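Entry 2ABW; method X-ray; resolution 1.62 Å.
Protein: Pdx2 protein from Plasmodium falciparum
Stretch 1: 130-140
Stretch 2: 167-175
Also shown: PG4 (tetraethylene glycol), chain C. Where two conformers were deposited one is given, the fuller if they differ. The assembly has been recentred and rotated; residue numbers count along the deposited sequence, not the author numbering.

Stretch 1 130-140: SFICSLNIISD
Stretch 2, residues 167-175: KVLATFSHE

Residues 130-140 and 167-175 of Pdx2 are largely extended segments that meet antiparallel over a short length and diverge toward Phe131 and His174. The axes of strands 130-134 and 167-174 approach to 6.5 Å, with 118° between their N-to-C directions. Together the stretches bury 598 Å².

The register pairs Leu135 with Phe172, Asn136 with Thr171, Ile137 with Ala170 and Ile138 with Leu169. CA-CA distances are 5.1 Å for Leu135 and Phe172, 5.2 Å for Asn136 and Thr171, 4.3 Å for Ile137 and Ala170, and 5.1 Å for Ile138 and Leu169. Asn136 (phi/psi -96/106) and Thr171 (-133/164) form a hydrogen-bonded antiparallel pair: Asn136 N donates to Thr171 O at 2.8 Å and 172°, and Thr171 N donates to Asn136 O at 3.0 Å and 160°. Ile137 (-106/123) and Ala170 (-150/142) form the narrower non-hydrogen-bonded pair. One step further, Ile138 N donates to Leu169 O at 2.8 Å. Leu169 departs from extended geometry, at -89/-37. CA-H...O contacts fill in the ladder: Leu135 CA to Thr171 O is 3.5 Å, Ala170 CA to Asn136 O is 3.2 Å, and Ile137 CA to Leu169 O is 3.4 Å.

The side chains of Asn136 (chi1 t, chi2 48°) and Thr171 (chi1 p) share a face of the sheet. Asn136 ND2 donates to Thr171 OG1 at 3.3 Å. A tetraethylene glycol, probably from the crystallisation liquor, joins both: Asn136 ND2 donates to its O2 at 3.0 Å, and Thr171 OG1 donates to its O5 at 2.6 Å.

Ile137 (m, t) and Ala170 occupy the other face, with Ile137 CG1 4.1 Å from Ala170 CB. Leu169 (t, p) points its CA-to-CB bond away, yet its end returns: Leu169 CD1 lies 4.2 Å from Ile137 CG2 and 3.9 Å from Ser139 CB. Leu135 (m, t) likewise starts sideways and brings CD2 to 4.4 Å from Ala170 CB.

Aromatic contacts span the divergent part, where the CA-to-CB bonds of Phe131, Cys133, Phe172 and His174 all point toward the other stretch. Phe131 (p, chi2 89°) stacks face-to-face on His174 (t, chi2 63°), centroids 4.0 Å apart and planes at 16°. The Phe131 and Phe172 (p, chi2 -92°) rings meet obliquely at 54°, with centroids 5.7 Å apart; Phe131 CE1 approaches Phe172 CE2 to 3.6 Å. Cys133 (p) sets SG over a face of the Phe172 ring, 3.7 Å from its centroid and 19° off the normal.

One water donates to Ile138 O at 2.8 Å and to Val168 O at 3.2 Å, bridging the backbones beyond the last direct hydrogen bond.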

# COMPACT_ATOMS: atom_id res chain seq x y z
N SER A 130 2.16 -16.32 10.60
CA SER A 130 3.36 -15.77 9.98
C SER A 130 4.07 -16.79 9.12
O SER A 130 4.30 -17.93 9.54
CB SER A 130 4.36 -15.24 11.02
OG SER A 130 5.28 -16.23 11.40
N PHE A 131 4.47 -16.39 7.92
CA PHE A 131 5.15 -17.25 7.02
C PHE A 131 5.76 -16.44 5.89
O PHE A 131 5.34 -15.32 5.67
CB PHE A 131 4.18 -18.32 6.47
CG PHE A 131 2.99 -17.75 5.74
CD1 PHE A 131 3.05 -17.50 4.41
CD2 PHE A 131 1.78 -17.57 6.41
CE1 PHE A 131 1.93 -16.95 3.72
CE2 PHE A 131 0.67 -17.03 5.75
CZ PHE A 131 0.74 -16.76 4.40
N ILE A 132 6.76 -17.03 5.27
CA ILE A 132 7.33 -16.52 4.02
C ILE A 132 6.78 -17.38 2.86
O ILE A 132 6.86 -18.65 2.91
CB ILE A 132 8.81 -16.53 4.04
CG1 ILE A 132 9.31 -15.49 5.07
CG2 ILE A 132 9.32 -16.20 2.65
CD1 ILE A 132 10.81 -15.57 5.39
N CYS A 133 6.18 -16.73 1.88
CA CYS A 133 5.69 -17.37 0.71
C CYS A 133 6.49 -16.97 -0.53
O CYS A 133 7.11 -15.94 -0.61
CB CYS A 133 4.19 -17.10 0.55
SG CYS A 133 3.81 -15.45 0.28
N SER A 134 6.49 -17.88 -1.50
CA SER A 134 6.99 -17.61 -2.82
C SER A 134 5.88 -16.92 -3.62
O SER A 134 4.72 -17.38 -3.63
CB SER A 134 7.31 -18.93 -3.54
OG SER A 134 8.15 -18.66 -4.65
N LEU A 135 6.22 -15.88 -4.39
CA LEU A 135 5.20 -15.14 -5.17
C LEU A 135 5.21 -15.51 -6.63
O LEU A 135 6.31 -15.71 -7.22
CB LEU A 135 5.53 -13.64 -5.05
CG LEU A 135 5.41 -13.01 -3.65
CD1 LEU A 135 5.88 -11.48 -3.76
CD2 LEU A 135 3.97 -13.14 -3.11
N ASN A 136 4.02 -15.65 -7.19
CA ASN A 136 3.80 -15.75 -8.63
C ASN A 136 3.45 -14.34 -9.07
O ASN A 136 2.38 -13.86 -8.72
CB ASN A 136 2.67 -16.69 -8.92
CG ASN A 136 2.25 -16.64 -10.30
OD1 ASN A 136 3.09 -16.69 -11.18
ND2 ASN A 136 0.96 -16.70 -10.54
N ILE A 137 4.38 -13.65 -9.74
CA ILE A 137 4.16 -12.28 -10.06
C ILE A 137 3.83 -12.08 -11.54
O ILE A 137 4.57 -12.56 -12.42
CB ILE A 137 5.35 -11.42 -9.68
CG1 ILE A 137 5.72 -11.56 -8.17
CG2 ILE A 137 5.06 -9.96 -10.05
CD1 ILE A 137 6.94 -10.76 -7.65
N ILE A 138 2.71 -11.49 -11.81
CA ILE A 138 2.19 -11.30 -13.13
C ILE A 138 2.54 -9.94 -13.60
O ILE A 138 1.82 -8.96 -13.41
CB ILE A 138 0.70 -11.50 -13.20
CG1 ILE A 138 0.33 -12.90 -12.68
CG2 ILE A 138 0.19 -11.32 -14.67
CD1 ILE A 138 0.03 -12.91 -11.21
N SER A 139 3.79 -9.86 -14.12
CA SER A 139 4.39 -8.54 -14.49
C SER A 139 5.53 -8.77 -15.44
O SER A 139 6.11 -9.84 -15.45
CB SER A 139 4.94 -7.84 -13.24
OG SER A 139 5.46 -6.53 -13.51
N ASP A 140 5.82 -7.73 -16.23
CA ASP A 140 6.98 -7.72 -17.12
C ASP A 140 8.04 -6.75 -16.50
O ASP A 140 9.11 -6.55 -17.09
CB ASP A 140 6.65 -7.20 -18.46
CG ASP A 140 5.58 -7.95 -19.14
OD1 ASP A 140 5.64 -9.21 -19.09
OD2 ASP A 140 4.70 -7.29 -19.75
N LYS A 167 -5.95 -5.31 -11.46
CA LYS A 167 -5.01 -6.30 -11.90
C LYS A 167 -4.41 -7.06 -10.71
O LYS A 167 -4.00 -6.48 -9.70
CB LYS A 167 -3.93 -5.62 -12.68
CG LYS A 167 -4.50 -4.75 -13.86
CD LYS A 167 -5.67 -5.35 -14.69
CE LYS A 167 -6.38 -4.26 -15.57
NZ LYS A 167 -7.32 -4.87 -16.60
N VAL A 168 -4.48 -8.37 -10.74
CA VAL A 168 -3.87 -9.20 -9.74
C VAL A 168 -2.41 -9.26 -10.13
O VAL A 168 -2.02 -9.81 -11.24
CB VAL A 168 -4.50 -10.61 -9.65
CG1 VAL A 168 -3.64 -11.53 -8.74
CG2 VAL A 168 -5.91 -10.47 -9.18
N LEU A 169 -1.60 -8.66 -9.31
CA LEU A 169 -0.19 -8.52 -9.58
C LEU A 169 0.62 -9.70 -9.06
O LEU A 169 1.66 -10.09 -9.59
CB LEU A 169 0.29 -7.16 -8.97
CG LEU A 169 1.74 -6.88 -9.12
CD1 LEU A 169 2.22 -6.86 -10.61
CD2 LEU A 169 2.09 -5.59 -8.38
N ALA A 170 0.24 -10.26 -7.90
CA ALA A 170 0.97 -11.39 -7.35
C ALA A 170 0.05 -12.28 -6.54
O ALA A 170 -0.85 -11.77 -5.84
CB ALA A 170 2.10 -10.91 -6.44
N THR A 171 0.26 -13.59 -6.63
CA THR A 171 -0.48 -14.60 -5.91
C THR A 171 0.53 -15.58 -5.32
O THR A 171 1.72 -15.56 -5.62
CB THR A 171 -1.43 -15.37 -6.79
OG1 THR A 171 -0.67 -16.11 -7.79
CG2 THR A 171 -2.38 -14.42 -7.45
N PHE A 172 0.04 -16.37 -4.35
CA PHE A 172 0.86 -17.44 -3.79
C PHE A 172 0.04 -18.58 -3.37
O PHE A 172 -1.16 -18.46 -3.24
CB PHE A 172 1.67 -16.96 -2.58
CG PHE A 172 0.83 -16.54 -1.36
CD1 PHE A 172 0.43 -15.22 -1.22
CD2 PHE A 172 0.60 -17.40 -0.35
CE1 PHE A 172 -0.29 -14.84 -0.13
CE2 PHE A 172 -0.09 -17.02 0.75
CZ PHE A 172 -0.51 -15.76 0.86
N SER A 173 0.68 -19.72 -3.18
CA SER A 173 -0.02 -20.87 -2.67
C SER A 173 0.56 -21.22 -1.35
O SER A 173 1.77 -21.10 -1.16
CB SER A 173 0.15 -22.04 -3.66
OG SER A 173 -0.70 -21.73 -4.77
N HIS A 174 -0.29 -21.66 -0.44
CA HIS A 174 0.17 -21.98 0.91
C HIS A 174 -0.58 -23.20 1.30
O HIS A 174 -1.79 -23.31 1.05
CB HIS A 174 -0.10 -20.80 1.87
CG HIS A 174 0.50 -20.97 3.25
ND1 HIS A 174 1.85 -21.06 3.48
CD2 HIS A 174 -0.09 -20.98 4.47
CE1 HIS A 174 2.07 -21.18 4.78
NE2 HIS A 174 0.91 -21.13 5.40
N GLU A 175 0.13 -24.13 1.89
CA GLU A 175 -0.51 -25.40 2.24
C GLU A 175 -1.63 -25.22 3.25
O GLU A 175 -2.39 -26.14 3.46
CB GLU A 175 0.53 -26.45 2.56
CG GLU A 175 0.94 -27.09 1.25
CD GLU A 175 2.30 -27.70 1.26
OE1 GLU A 175 2.86 -27.91 2.37
OE2 GLU A 175 2.80 -27.99 0.14
O1 PG4 C . -2.44 -16.82 -12.01
C1 PG4 C . -2.27 -16.89 -13.42
C2 PG4 C . -0.85 -16.68 -13.92
O2 PG4 C . 0.11 -17.56 -13.27
C3 PG4 C . 0.46 -18.74 -14.02
C4 PG4 C . 1.55 -19.51 -13.27
O3 PG4 C . 1.03 -20.06 -12.04
C5 PG4 C . 2.06 -20.57 -11.22
C6 PG4 C . 1.46 -21.11 -9.95
O4 PG4 C . 1.10 -19.98 -9.15
C7 PG4 C . 0.57 -20.37 -7.89
C8 PG4 C . 0.13 -19.18 -7.08
O5 PG4 C . -1.02 -18.70 -7.74
O HOH W 1 -0.85 -8.05 -13.60